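Local coordinates for protein ten1 (Schizosaccharomyces pombe, PDB 3KF6) that is required for telomere maintenance, interacts with Stn1 and probably binds single-stranded telomeric DNA, at residues 13-21 with 71-79. Numbering follows the deposited sequence.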
loop_
_atom_site.group_PDB
_atom_site.type_symbol
_atom_site.label_atom_id
_atom_site.label_comp_id
_atom_site.label_asym_id
_atom_site.label_seq_id
_atom_site.Cartn_x
_atom_site.Cartn_y
_atom_site.Cartn_z
ATOM N N ASN B 13 -17.892 -6.530 2.565
ATOM C CA ASN B 13 -18.608 -7.794 2.697
ATOM C C ASN B 13 -17.710 -8.976 3.068
ATOM O O ASN B 13 -18.209 -10.075 3.321
ATOM C CB ASN B 13 -19.375 -8.115 1.405
ATOM C CG ASN B 13 -18.465 -8.313 0.209
ATOM O OD1 ASN B 13 -17.543 -9.128 0.243
ATOM N ND2 ASN B 13 -18.729 -7.574 -0.865
ATOM N N GLN B 14 -16.397 -8.761 3.103
ATOM C CA GLN B 14 -15.459 -9.832 3.445
ATOM C C GLN B 14 -14.865 -9.666 4.838
ATOM O O GLN B 14 -14.125 -10.523 5.314
ATOM C CB GLN B 14 -14.308 -9.893 2.433
ATOM C CG GLN B 14 -14.729 -10.119 0.995
ATOM C CD GLN B 14 -13.554 -10.022 0.041
ATOM O OE1 GLN B 14 -12.826 -9.026 0.043
ATOM N NE2 GLN B 14 -13.362 -11.053 -0.777
ATOM N N ILE B 15 -15.180 -8.557 5.496
ATOM C CA ILE B 15 -14.635 -8.309 6.822
ATOM C C ILE B 15 -14.924 -9.437 7.811
ATOM O O ILE B 15 -14.052 -9.813 8.592
ATOM C CB ILE B 15 -15.158 -6.974 7.392
ATOM C CG1 ILE B 15 -14.608 -5.818 6.550
ATOM C CG2 ILE B 15 -14.729 -6.817 8.843
ATOM C CD1 ILE B 15 -15.151 -4.452 6.931
ATOM N N ASN B 16 -16.137 -9.979 7.765
ATOM C CA ASN B 16 -16.513 -11.056 8.674
ATOM C C ASN B 16 -15.871 -12.393 8.319
ATOM O O ASN B 16 -16.066 -13.385 9.022
ATOM C CB ASN B 16 -18.037 -11.203 8.725
ATOM C CG ASN B 16 -18.715 -9.982 9.313
ATOM O OD1 ASN B 16 -18.223 -9.390 10.274
ATOM N ND2 ASN B 16 -19.857 -9.604 8.745
ATOM N N ASP B 17 -15.112 -12.422 7.227
ATOM C CA ASP B 17 -14.418 -13.637 6.816
ATOM C C ASP B 17 -12.999 -13.605 7.370
ATOM O O ASP B 17 -12.269 -14.592 7.286
ATOM C CB ASP B 17 -14.340 -13.747 5.289
ATOM C CG ASP B 17 -15.694 -13.925 4.642
ATOM O OD1 ASP B 17 -16.487 -14.736 5.153
ATOM O OD2 ASP B 17 -15.960 -13.265 3.613
ATOM N N CYS B 18 -12.610 -12.466 7.935
ATOM C CA CYS B 18 -11.263 -12.305 8.475
ATOM C C CYS B 18 -11.179 -12.462 9.989
ATOM O O CYS B 18 -12.185 -12.384 10.693
ATOM C CB CYS B 18 -10.699 -10.948 8.047
ATOM S SG CYS B 18 -10.727 -10.709 6.246
ATOM N N LYS B 19 -9.962 -12.681 10.478
ATOM C CA LYS B 19 -9.705 -12.884 11.903
ATOM C C LYS B 19 -9.544 -11.589 12.689
ATOM O O LYS B 19 -9.018 -10.600 12.176
ATOM C CB LYS B 19 -8.440 -13.724 12.077
ATOM C CG LYS B 19 -8.438 -15.018 11.281
ATOM C CD LYS B 19 -7.092 -15.714 11.372
ATOM C CE LYS B 19 -7.077 -16.981 10.541
ATOM N NZ LYS B 19 -8.129 -17.940 10.985
ATOM N N ASP B 20 -9.985 -11.605 13.943
ATOM C CA ASP B 20 -9.866 -10.429 14.797
ATOM C C ASP B 20 -8.391 -10.091 15.010
ATOM O O ASP B 20 -7.565 -10.984 15.197
ATOM C CB ASP B 20 -10.534 -10.672 16.154
ATOM C CG ASP B 20 -12.024 -10.928 16.038
ATOM O OD1 ASP B 20 -12.650 -10.411 15.089
ATOM O OD2 ASP B 20 -12.576 -11.635 16.907
ATOM N N GLY B 21 -8.072 -8.800 14.979
ATOM C CA GLY B 21 -6.703 -8.355 15.171
ATOM C C GLY B 21 -5.969 -8.161 13.855
ATOM O O GLY B 21 -4.892 -7.575 13.800
ATOM N N ARG B 71 -7.918 -2.322 12.244
ATOM C CA ARG B 71 -7.852 -3.701 12.714
ATOM C C ARG B 71 -9.230 -4.197 13.116
ATOM O O ARG B 71 -9.998 -3.477 13.757
ATOM C CB ARG B 71 -6.917 -3.822 13.920
ATOM C CG ARG B 71 -5.459 -3.595 13.620
ATOM C CD ARG B 71 -4.595 -3.960 14.826
ATOM N NE ARG B 71 -3.198 -3.646 14.567
ATOM C CZ ARG B 71 -2.427 -4.318 13.719
ATOM N NH1 ARG B 71 -2.915 -5.357 13.051
ATOM N NH2 ARG B 71 -1.177 -3.929 13.516
ATOM N N LYS B 72 -9.541 -5.431 12.737
ATOM C CA LYS B 72 -10.826 -6.019 13.081
ATOM C C LYS B 72 -10.861 -6.293 14.582
ATOM O O LYS B 72 -9.973 -6.960 15.115
ATOM C CB LYS B 72 -11.032 -7.323 12.302
ATOM C CG LYS B 72 -12.347 -8.038 12.585
ATOM C CD LYS B 72 -12.587 -9.132 11.550
ATOM C CE LYS B 72 -13.925 -9.832 11.742
ATOM N NZ LYS B 72 -13.902 -10.769 12.893
ATOM N N ARG B 73 -11.881 -5.766 15.255
ATOM C CA ARG B 73 -12.046 -5.954 16.696
ATOM C C ARG B 73 -12.819 -7.248 16.937
ATOM O O ARG B 73 -12.453 -8.064 17.784
ATOM C CB ARG B 73 -12.810 -4.770 17.295
ATOM C CG ARG B 73 -13.099 -4.900 18.779
ATOM C CD ARG B 73 -14.113 -3.863 19.244
ATOM N NE ARG B 73 -13.631 -2.493 19.100
ATOM C CZ ARG B 73 -14.330 -1.419 19.456
ATOM N NH1 ARG B 73 -15.544 -1.560 19.976
ATOM N NH2 ARG B 73 -13.818 -0.206 19.299
ATOM N N GLN B 74 -13.896 -7.409 16.179
ATOM C CA GLN B 74 -14.758 -8.584 16.222
ATOM C C GLN B 74 -15.670 -8.440 15.008
ATOM O O GLN B 74 -15.604 -7.428 14.307
ATOM C CB GLN B 74 -15.575 -8.627 17.522
ATOM C CG GLN B 74 -16.428 -7.403 17.775
ATOM C CD GLN B 74 -17.247 -7.505 19.045
ATOM O OE1 GLN B 74 -18.180 -8.302 19.132
ATOM N NE2 GLN B 74 -16.898 -6.697 20.041
ATOM N N ASP B 75 -16.511 -9.431 14.739
ATOM C CA ASP B 75 -17.385 -9.335 13.578
ATOM C C ASP B 75 -18.141 -8.011 13.544
ATOM O O ASP B 75 -18.699 -7.571 14.551
ATOM C CB ASP B 75 -18.382 -10.496 13.542
ATOM C CG ASP B 75 -17.713 -11.831 13.279
ATOM O OD1 ASP B 75 -16.829 -11.894 12.396
ATOM O OD2 ASP B 75 -18.079 -12.822 13.943
ATOM N N GLY B 76 -18.130 -7.371 12.378
ATOM C CA GLY B 76 -18.831 -6.111 12.192
ATOM C C GLY B 76 -18.235 -4.854 12.803
ATOM O O GLY B 76 -18.833 -3.783 12.692
ATOM N N ILE B 77 -17.070 -4.957 13.436
ATOM C CA ILE B 77 -16.461 -3.781 14.053
ATOM C C ILE B 77 -14.968 -3.674 13.751
ATOM O O ILE B 77 -14.211 -4.629 13.922
ATOM C CB ILE B 77 -16.682 -3.789 15.586
ATOM C CG1 ILE B 77 -16.341 -2.422 16.190
ATOM C CG2 ILE B 77 -15.848 -4.871 16.218
ATOM C CD1 ILE B 77 -14.869 -2.112 16.283
ATOM N N VAL B 78 -14.558 -2.492 13.305
ATOM C CA VAL B 78 -13.169 -2.229 12.957
ATOM C C VAL B 78 -12.620 -1.011 13.693
ATOM O O VAL B 78 -13.259 0.044 13.726
ATOM C CB VAL B 78 -13.018 -1.968 11.435
ATOM C CG1 VAL B 78 -11.611 -1.475 11.131
ATOM C CG2 VAL B 78 -13.329 -3.237 10.644
ATOM N N ASP B 79 -11.442 -1.163 14.287
ATOM C CA ASP B 79 -10.782 -0.061 14.979
ATOM C C ASP B 79 -9.938 0.656 13.929
ATOM O O ASP B 79 -8.954 0.107 13.431
ATOM C CB ASP B 79 -9.885 -0.585 16.105
ATOM C CG ASP B 79 -10.659 -0.896 17.370
ATOM O OD1 ASP B 79 -11.308 0.028 17.908
ATOM O OD2 ASP B 79 -10.620 -2.057 17.828
#
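The bulged beta hairpin formed by strands 65-74 and 77-85 of the OB fold meets the loop that leads into strand 23-34, and Lys72 reaches from the hairpin into that loop. With CG anti to the backbone N (chi1 180°), its chain runs out over the loop backbone. CD and CE pass the carbonyl oxygens of Ile15 and Cys18, with Lys72 CE 3.2 Å from Ile15 O. The last torsion bends the chain and brings the ammonium between two carboxylates. Lys72 NZ forms a salt bridge to Asp20 OD1 at 2.6 Å, on the syn side of that carboxylate but tilted 31° out of its plane. A longer one, 3.2 Å from Lys72 NZ to Asp75 OD1, comes in from above the carboxylate plane. A weak hydrogen bond to Cys18 O adds a third acceptor. An alanine in place of Lys72 would probably leave Asp20 and Asp75 without the positive charge between them and Cys18 O without its weak donor.

Backbone bonds fix the other end of the loop. Gly21 N donates to Lys72 O at 2.6 Å, and the Lys72 backbone also pairs with that of Gln22, so the loop passes here into the antiparallel pairing of strands 23-34 and 65-74. Arg71 NH1 reaches Gly21 O in a weak bond of 3.1 Å; its stronger partner is Asp5. At the turn, Asn16 OD1 accepts a weak hydrogen bond from Gly76 N at 2.9 Å. The Asn16 amide stands nearly perpendicular to the Asp75 carboxylate, their planes 87° apart. Beneath the polar groups, Ile15 CG2 touches Val78 CG2 at 4.2 Å, and both side chains also rest on Val47. A classic beta bulge sets Arg73 and Gln74 together opposite Ile77, and a type II turn from Gln74 to Ile77 closes this hairpin of the OB-fold barrel.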